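Apicoplast TIC22, putative (Plasmodium falciparum 3D7, PDB 4E6Z) probably acts as a chaperone in the import of proteins into the apicoplast, the plastid of the malaria parasite. Local coordinates at residues Ile70-Ile82 and Lys253-Leu267. Numbering follows the deposited sequence.
Sequences IEEKLEVIPVFLI and KKFGFVPSTQSVKYL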
ATOM      1  N   ILE A  70     -13.357   4.274  -8.167  1.00 99.75           N
ATOM      2  CA  ILE A  70     -12.025   4.139  -7.587  1.00 99.52           C
ATOM      3  C   ILE A  70     -12.078   3.510  -6.198  1.00 96.60           C
ATOM      4  O   ILE A  70     -11.171   2.774  -5.811  1.00 92.31           O
ATOM      5  CB  ILE A  70     -11.284   5.485  -7.508  1.00 99.92           C
ATOM      6  CG1 ILE A  70      -9.815   5.256  -7.153  1.00100.90           C
ATOM      7  CG2 ILE A  70     -11.946   6.409  -6.500  1.00 98.25           C
ATOM      8  CD1 ILE A  70      -9.097   6.505  -6.741  1.00100.54           C
ATOM      9  N   GLU A  71     -13.140   3.800  -5.453  1.00103.17           N
ATOM     10  CA  GLU A  71     -13.332   3.195  -4.139  1.00106.83           C
ATOM     11  C   GLU A  71     -13.328   1.676  -4.250  1.00103.83           C
ATOM     12  O   GLU A  71     -12.992   0.973  -3.297  1.00101.29           O
ATOM     13  CB  GLU A  71     -14.639   3.671  -3.495  1.00118.29           C
ATOM     14  CG  GLU A  71     -14.580   5.068  -2.889  1.00125.43           C
ATOM     15  CD  GLU A  71     -14.667   6.168  -3.931  1.00136.35           C
ATOM     16  OE1 GLU A  71     -14.996   5.864  -5.098  1.00142.39           O
ATOM     17  OE2 GLU A  71     -14.411   7.340  -3.580  1.00136.23           O
ATOM     18  N   GLU A  72     -13.704   1.174  -5.422  1.00101.89           N
ATOM     19  CA  GLU A  72     -13.727  -0.262  -5.671  1.00 99.80           C
ATOM     20  C   GLU A  72     -12.368  -0.752  -6.165  1.00 91.18           C
ATOM     21  O   GLU A  72     -11.991  -1.900  -5.934  1.00 91.08           O
ATOM     22  CB  GLU A  72     -14.825  -0.612  -6.679  1.00106.76           C
ATOM     23  CG  GLU A  72     -15.139  -2.098  -6.780  1.00112.33           C
ATOM     24  CD  GLU A  72     -16.309  -2.387  -7.706  1.00120.64           C
ATOM     25  OE1 GLU A  72     -16.738  -1.468  -8.437  1.00119.61           O
ATOM     26  OE2 GLU A  72     -16.803  -3.536  -7.704  1.00125.90           O
ATOM     27  N   LYS A  73     -11.632   0.124  -6.842  1.00 85.40           N
ATOM     28  CA  LYS A  73     -10.297  -0.217  -7.322  1.00 85.51           C
ATOM     29  C   LYS A  73      -9.309  -0.334  -6.163  1.00 76.36           C
ATOM     30  O   LYS A  73      -8.344  -1.097  -6.232  1.00 75.22           O
ATOM     31  CB  LYS A  73      -9.797   0.818  -8.335  1.00 83.57           C
ATOM     32  CG  LYS A  73     -10.494   0.777  -9.684  1.00 91.09           C
ATOM     33  CD  LYS A  73      -9.722   1.586 -10.718  1.00 92.86           C
ATOM     34  CE  LYS A  73     -10.272   1.378 -12.122  1.00101.37           C
ATOM     35  NZ  LYS A  73      -9.393   1.993 -13.160  1.00 97.14           N
ATOM     36  N   LEU A  74      -9.557   0.430  -5.104  1.00 70.24           N
ATOM     37  CA  LEU A  74      -8.695   0.432  -3.925  1.00 62.10           C
ATOM     38  C   LEU A  74      -9.001  -0.755  -3.017  1.00 66.79           C
ATOM     39  O   LEU A  74      -8.233  -1.070  -2.107  1.00 61.10           O
ATOM     40  CB  LEU A  74      -8.879   1.729  -3.137  1.00 56.28           C
ATOM     41  CG  LEU A  74      -8.609   3.043  -3.872  1.00 54.06           C
ATOM     42  CD1 LEU A  74      -8.786   4.229  -2.933  1.00 56.82           C
ATOM     43  CD2 LEU A  74      -7.226   3.031  -4.455  1.00 51.93           C
ATOM     44  N   GLU A  75     -10.125  -1.412  -3.277  1.00 59.95           N
ATOM     45  CA  GLU A  75     -10.620  -2.473  -2.410  1.00 67.84           C
ATOM     46  C   GLU A  75      -9.707  -3.697  -2.427  1.00 61.23           C
ATOM     47  O   GLU A  75      -9.588  -4.407  -1.426  1.00 59.06           O
ATOM     48  CB  GLU A  75     -12.044  -2.862  -2.816  1.00 81.92           C
ATOM     49  CG  GLU A  75     -12.912  -3.359  -1.673  1.00 90.69           C
ATOM     50  CD  GLU A  75     -14.377  -3.477  -2.066  1.00106.17           C
ATOM     51  OE1 GLU A  75     -14.683  -3.359  -3.273  1.00107.92           O
ATOM     52  OE2 GLU A  75     -15.221  -3.685  -1.169  1.00110.75           O
ATOM     53  N   VAL A  76      -9.062  -3.937  -3.565  1.00 54.40           N
ATOM     54  CA  VAL A  76      -8.197  -5.105  -3.724  1.00 58.34           C
ATOM     55  C   VAL A  76      -6.816  -4.908  -3.096  1.00 48.48           C
ATOM     56  O   VAL A  76      -6.008  -5.835  -3.049  1.00 52.55           O
ATOM     57  CB  VAL A  76      -8.018  -5.477  -5.207  1.00 58.58           C
ATOM     58  CG1 VAL A  76      -9.373  -5.646  -5.871  1.00 65.31           C
ATOM     59  CG2 VAL A  76      -7.196  -4.415  -5.919  1.00 58.58           C
ATOM     60  N   ILE A  77      -6.545  -3.698  -2.623  1.00 42.35           N
ATOM     61  CA  ILE A  77      -5.274  -3.412  -1.974  1.00 42.50           C
ATOM     62  C   ILE A  77      -5.386  -3.603  -0.461  1.00 41.44           C
ATOM     63  O   ILE A  77      -6.100  -2.857   0.210  1.00 33.30           O
ATOM     64  CB  ILE A  77      -4.812  -1.977  -2.261  1.00 43.57           C
ATOM     65  CG1 ILE A  77      -4.800  -1.709  -3.769  1.00 47.70           C
ATOM     66  CG2 ILE A  77      -3.443  -1.726  -1.646  1.00 39.38           C
ATOM     67  CD1 ILE A  77      -4.673  -0.245  -4.125  1.00 46.28           C
ATOM     68  N   PRO A  78      -4.681  -4.612   0.077  1.00 41.72           N
ATOM     69  CA  PRO A  78      -4.665  -4.895   1.515  1.00 42.40           C
ATOM     70  C   PRO A  78      -3.940  -3.806   2.294  1.00 43.92           C
ATOM     71  O   PRO A  78      -2.973  -3.234   1.792  1.00 36.65           O
ATOM     72  CB  PRO A  78      -3.871  -6.206   1.610  1.00 36.14           C
ATOM     73  CG  PRO A  78      -3.865  -6.770   0.222  1.00 39.72           C
ATOM     74  CD  PRO A  78      -3.869  -5.581  -0.677  1.00 41.07           C
ATOM     75  N   VAL A  79      -4.418  -3.523   3.503  1.00 37.22           N
ATOM     76  CA  VAL A  79      -3.736  -2.627   4.430  1.00 34.55           C
ATOM     77  C   VAL A  79      -3.694  -3.299   5.801  1.00 43.83           C
ATOM     78  O   VAL A  79      -4.644  -3.982   6.198  1.00 37.21           O
ATOM     79  CB  VAL A  79      -4.451  -1.271   4.544  1.00 39.20           C
ATOM     80  CG1 VAL A  79      -3.775  -0.391   5.605  1.00 35.58           C
ATOM     81  CG2 VAL A  79      -4.482  -0.579   3.197  1.00 42.42           C
ATOM     82  N   PHE A  80      -2.595  -3.110   6.524  1.00 38.51           N
ATOM     83  CA  PHE A  80      -2.382  -3.846   7.762  1.00 37.88           C
ATOM     84  C   PHE A  80      -2.231  -2.950   8.981  1.00 35.92           C
ATOM     85  O   PHE A  80      -1.572  -1.916   8.932  1.00 36.91           O
ATOM     86  CB  PHE A  80      -1.178  -4.778   7.626  1.00 28.62           C
ATOM     87  CG  PHE A  80      -1.307  -5.754   6.498  1.00 34.40           C
ATOM     88  CD1 PHE A  80      -1.855  -7.009   6.704  1.00 34.67           C
ATOM     89  CD2 PHE A  80      -0.904  -5.404   5.218  1.00 36.34           C
ATOM     90  CE1 PHE A  80      -1.986  -7.906   5.655  1.00 45.00           C
ATOM     91  CE2 PHE A  80      -1.034  -6.292   4.168  1.00 30.78           C
ATOM     92  CZ  PHE A  80      -1.572  -7.546   4.387  1.00 39.01           C
ATOM     93  N   LEU A  81      -2.864  -3.364  10.075  1.00 43.58           N
ATOM     94  CA  LEU A  81      -2.761  -2.652  11.340  1.00 40.09           C
ATOM     95  C   LEU A  81      -2.386  -3.615  12.452  1.00 30.99           C
ATOM     96  O   LEU A  81      -2.566  -4.826  12.332  1.00 38.00           O
ATOM     97  CB  LEU A  81      -4.080  -1.961  11.686  1.00 42.28           C
ATOM     98  CG  LEU A  81      -4.608  -0.837  10.795  1.00 51.76           C
ATOM     99  CD1 LEU A  81      -5.399  -1.416   9.646  1.00 54.74           C
ATOM    100  CD2 LEU A  81      -5.486   0.100  11.598  1.00 65.91           C
ATOM    101  N   ILE A  82      -1.853  -3.075  13.538  1.00 35.79           N
ATOM    102  CA  ILE A  82      -1.590  -3.877  14.720  1.00 35.22           C
ATOM    103  C   ILE A  82      -2.721  -3.601  15.706  1.00 39.36           C
ATOM    104  O   ILE A  82      -3.066  -2.449  15.961  1.00 36.59           O
ATOM    105  CB  ILE A  82      -0.210  -3.567  15.339  1.00 39.54           C
ATOM    106  CG1 ILE A  82       0.913  -4.056  14.420  1.00 41.47           C
ATOM    107  CG2 ILE A  82      -0.072  -4.239  16.697  1.00 38.61           C
ATOM    108  CD1 ILE A  82       0.993  -3.341  13.099  1.00 50.72           C
ATOM    109  N   LYS A 253      -9.195   6.033 -15.316  1.00131.15           N
ATOM    110  CA  LYS A 253      -9.786   4.841 -15.915  1.00127.23           C
ATOM    111  C   LYS A 253      -8.735   4.041 -16.679  1.00121.86           C
ATOM    112  O   LYS A 253      -8.899   2.845 -16.919  1.00125.09           O
ATOM    113  CB  LYS A 253     -10.919   5.242 -16.859  1.00131.58           C
ATOM    114  CG  LYS A 253     -12.191   4.422 -16.721  1.00135.41           C
ATOM    115  CD  LYS A 253     -13.267   4.947 -17.664  1.00138.07           C
ATOM    116  CE  LYS A 253     -14.585   4.216 -17.477  1.00140.14           C
ATOM    117  NZ  LYS A 253     -14.432   2.744 -17.634  1.00138.49           N
ATOM    118  N   LYS A 254      -7.653   4.716 -17.050  1.00113.04           N
ATOM    119  CA  LYS A 254      -6.601   4.124 -17.866  1.00104.54           C
ATOM    120  C   LYS A 254      -5.603   3.305 -17.047  1.00 87.47           C
ATOM    121  O   LYS A 254      -4.675   2.713 -17.601  1.00 73.84           O
ATOM    122  CB  LYS A 254      -5.871   5.224 -18.641  1.00109.94           C
ATOM    123  CG  LYS A 254      -5.464   6.410 -17.778  1.00111.92           C
ATOM    124  CD  LYS A 254      -5.155   7.640 -18.618  1.00117.98           C
ATOM    125  CE  LYS A 254      -4.808   8.833 -17.735  1.00120.20           C
ATOM    126  NZ  LYS A 254      -4.600  10.083 -18.522  1.00123.17           N
ATOM    127  N   PHE A 255      -5.798   3.271 -15.733  1.00 86.66           N
ATOM    128  CA  PHE A 255      -4.884   2.555 -14.844  1.00 79.10           C
ATOM    129  C   PHE A 255      -5.558   1.410 -14.094  1.00 72.83           C
ATOM    130  O   PHE A 255      -6.739   1.480 -13.747  1.00 66.79           O
ATOM    131  CB  PHE A 255      -4.245   3.514 -13.834  1.00 81.25           C
ATOM    132  CG  PHE A 255      -3.193   4.404 -14.422  1.00 90.22           C
ATOM    133  CD1 PHE A 255      -1.935   3.909 -14.720  1.00 93.67           C
ATOM    134  CD2 PHE A 255      -3.456   5.741 -14.670  1.00 97.87           C
ATOM    135  CE1 PHE A 255      -0.959   4.728 -15.265  1.00 94.87           C
ATOM    136  CE2 PHE A 255      -2.484   6.567 -15.213  1.00100.67           C
ATOM    137  CZ  PHE A 255      -1.233   6.058 -15.511  1.00 96.30           C
ATOM    138  N   GLY A 256      -4.790   0.355 -13.846  1.00 68.80           N
ATOM    139  CA  GLY A 256      -5.228  -0.735 -12.995  1.00 77.38           C
ATOM    140  C   GLY A 256      -4.219  -0.973 -11.886  1.00 74.39           C
ATOM    141  O   GLY A 256      -3.016  -1.013 -12.136  1.00 65.78           O
ATOM    142  N   PHE A 257      -4.706  -1.120 -10.658  1.00 64.31           N
ATOM    143  CA  PHE A 257      -3.828  -1.356  -9.515  1.00 57.30           C
ATOM    144  C   PHE A 257      -3.486  -2.831  -9.359  1.00 58.53           C
ATOM    145  O   PHE A 257      -4.371  -3.685  -9.338  1.00 61.02           O
ATOM    146  CB  PHE A 257      -4.459  -0.834  -8.220  1.00 56.22           C
ATOM    147  CG  PHE A 257      -4.355   0.654  -8.052  1.00 63.53           C
ATOM    148  CD1 PHE A 257      -3.122   1.256  -7.855  1.00 58.98           C
ATOM    149  CD2 PHE A 257      -5.489   1.449  -8.076  1.00 68.18           C
ATOM    150  CE1 PHE A 257      -3.020   2.628  -7.700  1.00 65.56           C
ATOM    151  CE2 PHE A 257      -5.392   2.821  -7.919  1.00 72.31           C
ATOM    152  CZ  PHE A 257      -4.156   3.411  -7.732  1.00 71.66           C
ATOM    153  N   VAL A 258      -2.195  -3.125  -9.256  1.00 47.75           N
ATOM    154  CA  VAL A 258      -1.746  -4.473  -8.939  1.00 45.65           C
ATOM    155  C   VAL A 258      -1.109  -4.502  -7.550  1.00 51.51           C
ATOM    156  O   VAL A 258       0.020  -4.047  -7.365  1.00 47.32           O
ATOM    157  CB  VAL A 258      -0.736  -5.008  -9.973  1.00 50.11           C
ATOM    158  CG1 VAL A 258      -0.314  -6.425  -9.605  1.00 46.42           C
ATOM    159  CG2 VAL A 258      -1.322  -4.962 -11.392  1.00 45.46           C
ATOM    160  N   PRO A 259      -1.839  -5.040  -6.565  1.00 57.92           N
ATOM    161  CA  PRO A 259      -1.351  -5.120  -5.185  1.00 51.55           C
ATOM    162  C   PRO A 259      -0.065  -5.930  -5.082  1.00 46.58           C
ATOM    163  O   PRO A 259       0.202  -6.784  -5.924  1.00 51.26           O
ATOM    164  CB  PRO A 259      -2.477  -5.863  -4.457  1.00 54.11           C
ATOM    165  CG  PRO A 259      -3.680  -5.707  -5.325  1.00 54.84           C
ATOM    166  CD  PRO A 259      -3.171  -5.652  -6.722  1.00 60.32           C
ATOM    167  N   SER A 260       0.727  -5.657  -4.054  1.00 50.40           N
ATOM    168  CA  SER A 260       1.874  -6.494  -3.742  1.00 54.60           C
ATOM    169  C   SER A 260       1.410  -7.938  -3.638  1.00 48.94           C
ATOM    170  O   SER A 260       0.523  -8.248  -2.846  1.00 47.88           O
ATOM    171  CB  SER A 260       2.500  -6.057  -2.416  1.00 51.04           C
ATOM    172  OG  SER A 260       3.477  -6.987  -1.983  1.00 48.48           O
ATOM    173  N   THR A 261       1.993  -8.823  -4.442  1.00 54.35           N
ATOM    174  CA  THR A 261       1.605 -10.230  -4.394  1.00 55.84           C
ATOM    175  C   THR A 261       1.898 -10.821  -3.014  1.00 53.17           C
ATOM    176  O   THR A 261       1.233 -11.759  -2.577  1.00 53.81           O
ATOM    177  CB  THR A 261       2.303 -11.069  -5.483  1.00 55.76           C
ATOM    178  OG1 THR A 261       3.720 -11.054  -5.275  1.00 62.46           O
ATOM    179  CG2 THR A 261       1.983 -10.524  -6.870  1.00 59.40           C
ATOM    180  N   GLN A 262       2.893 -10.266  -2.333  1.00 48.60           N
ATOM    181  CA  GLN A 262       3.207 -10.696  -0.975  1.00 56.03           C
ATOM    182  C   GLN A 262       2.127 -10.275   0.021  1.00 53.37           C
ATOM    183  O   GLN A 262       1.703 -11.072   0.859  1.00 56.16           O
ATOM    184  CB  GLN A 262       4.577 -10.180  -0.536  1.00 57.65           C
ATOM    185  CG  GLN A 262       5.740 -11.001  -1.063  1.00 64.17           C
ATOM    186  CD  GLN A 262       7.019 -10.754  -0.286  1.00 76.29           C
ATOM    187  OE1 GLN A 262       7.226  -9.673   0.268  1.00 80.16           O
ATOM    188  NE2 GLN A 262       7.884 -11.763  -0.235  1.00 79.43           N
ATOM    189  N   SER A 263       1.683  -9.024  -0.074  1.00 48.02           N
ATOM    190  CA  SER A 263       0.594  -8.543   0.768  1.00 43.55           C
ATOM    191  C   SER A 263      -0.629  -9.442   0.635  1.00 51.46           C
ATOM    192  O   SER A 263      -1.257  -9.807   1.632  1.00 44.39           O
ATOM    193  CB  SER A 263       0.214  -7.108   0.402  1.00 42.81           C
ATOM    194  OG  SER A 263       1.278  -6.213   0.666  1.00 53.98           O
ATOM    195  N   VAL A 264      -0.963  -9.800  -0.601  1.00 47.13           N
ATOM    196  CA  VAL A 264      -2.130 -10.637  -0.861  1.00 47.18           C
ATOM    197  C   VAL A 264      -1.920 -12.048  -0.318  1.00 51.46           C
ATOM    198  O   VAL A 264      -2.791 -12.607   0.348  1.00 54.17           O
ATOM    199  CB  VAL A 264      -2.466 -10.701  -2.364  1.00 46.55           C
ATOM    200  CG1 VAL A 264      -3.609 -11.672  -2.611  1.00 43.49           C
ATOM    201  CG2 VAL A 264      -2.816  -9.317  -2.884  1.00 43.40           C
ATOM    202  N   LYS A 265      -0.751 -12.611  -0.602  1.00 50.04           N
ATOM    203  CA  LYS A 265      -0.388 -13.936  -0.123  1.00 58.35           C
ATOM    204  C   LYS A 265      -0.438 -13.989   1.406  1.00 66.63           C
ATOM    205  O   LYS A 265      -0.739 -15.027   1.994  1.00 65.87           O
ATOM    206  CB  LYS A 265       1.018 -14.276  -0.614  1.00 67.16           C
ATOM    207  CG  LYS A 265       1.227 -15.717  -1.031  1.00 79.30           C
ATOM    208  CD  LYS A 265       2.320 -15.800  -2.087  1.00 86.24           C
ATOM    209  CE  LYS A 265       3.512 -14.926  -1.714  1.00 85.70           C
ATOM    210  NZ  LYS A 265       4.481 -14.785  -2.839  1.00 89.36           N
ATOM    211  N   TYR A 266      -0.145 -12.856   2.041  1.00 64.56           N
ATOM    212  CA  TYR A 266      -0.091 -12.761   3.499  1.00 56.37           C
ATOM    213  C   TYR A 266      -1.470 -12.904   4.134  1.00 59.07           C
ATOM    214  O   TYR A 266      -1.588 -13.290   5.296  1.00 58.90           O
ATOM    215  CB  TYR A 266       0.542 -11.432   3.920  1.00 53.83           C
ATOM    216  CG  TYR A 266       0.906 -11.359   5.382  1.00 59.12           C
ATOM    217  CD1 TYR A 266      -0.004 -10.900   6.324  1.00 56.70           C
ATOM    218  CD2 TYR A 266       2.165 -11.748   5.823  1.00 60.78           C
ATOM    219  CE1 TYR A 266       0.326 -10.834   7.662  1.00 58.71           C
ATOM    220  CE2 TYR A 266       2.504 -11.686   7.159  1.00 57.38           C
ATOM    221  CZ  TYR A 266       1.581 -11.227   8.073  1.00 60.28           C
ATOM    222  OH  TYR A 266       1.911 -11.161   9.404  1.00 60.81           O
ATOM    223  N   LEU A 267      -2.510 -12.590   3.369  1.00 62.73           N
ATOM    224  CA  LEU A 267      -3.878 -12.716   3.857  1.00 63.25           C
ATOM    225  C   LEU A 267      -4.216 -14.169   4.162  1.00 62.05           C
ATOM    226  O   LEU A 267      -5.054 -14.452   5.018  1.00 58.10           O
ATOM    227  CB  LEU A 267      -4.870 -12.156   2.838  1.00 66.14           C
ATOM    228  CG  LEU A 267      -4.720 -10.679   2.476  1.00 65.92           C
ATOM    229  CD1 LEU A 267      -5.767 -10.274   1.446  1.00 66.82           C
ATOM    230  CD2 LEU A 267      -4.822  -9.824   3.715  1.00 57.51           C
TER
HETATM  231  O   HOH W   1      -0.812  -4.019   0.367  1.00 29.75           O
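I77 lies over one face of the F257 ring, its CD1 4.0 Å from F257 CG. L74, running alongside F257 and pointing the same way, brings CD2 to 3.9 Å from F257 CE2. Beyond this patch K73 reaches along strand 255-258: its chain is extended past CG, which carries the ammonium to the strand backbone. There K73 NZ donates to F255 O at 2.8 Å, almost in line with the carbonyl (C=O...N angle 172°), and this is the one direct hydrogen bond between the segments.

Further along the chain, P259 packs against the turn 74-77. P259 CG comes within 3.3 Å of V76 O and also touches V76 CG2, while P259 CB meets P78 CD, the two proline rings crossing at about a right angle. P78 CG then rests on the start of helix 261-267, against S263 CB, V264 CG2 and L267 CD1. A water donates to P78 O and lies within hydrogen-bonding distance of S263 OG, whose hydroxyl also pairs with L104 O.

The CZ edge of F80 points at S263 O, 3.6 Å away and near the ring plane; L267 CD2 and the Y266 ring close in obliquely, with Y266 CD1 3.7 Å from F80 CE1 and the ring planes at 87°. Y266 OH is held by E110 of helix 106-119.

Strand 78-82 crosses helix 261-267 at 65°, the axes 8.8 Å apart at closest. The contact ties strand 78-83, which pairs with strand 129-134 and bonds to F103 of strand 97-103, to strand 255-258, an outer strand of the four-stranded sheet, and to the C-terminal helix, with helix 135-150 packing on L74 and I77.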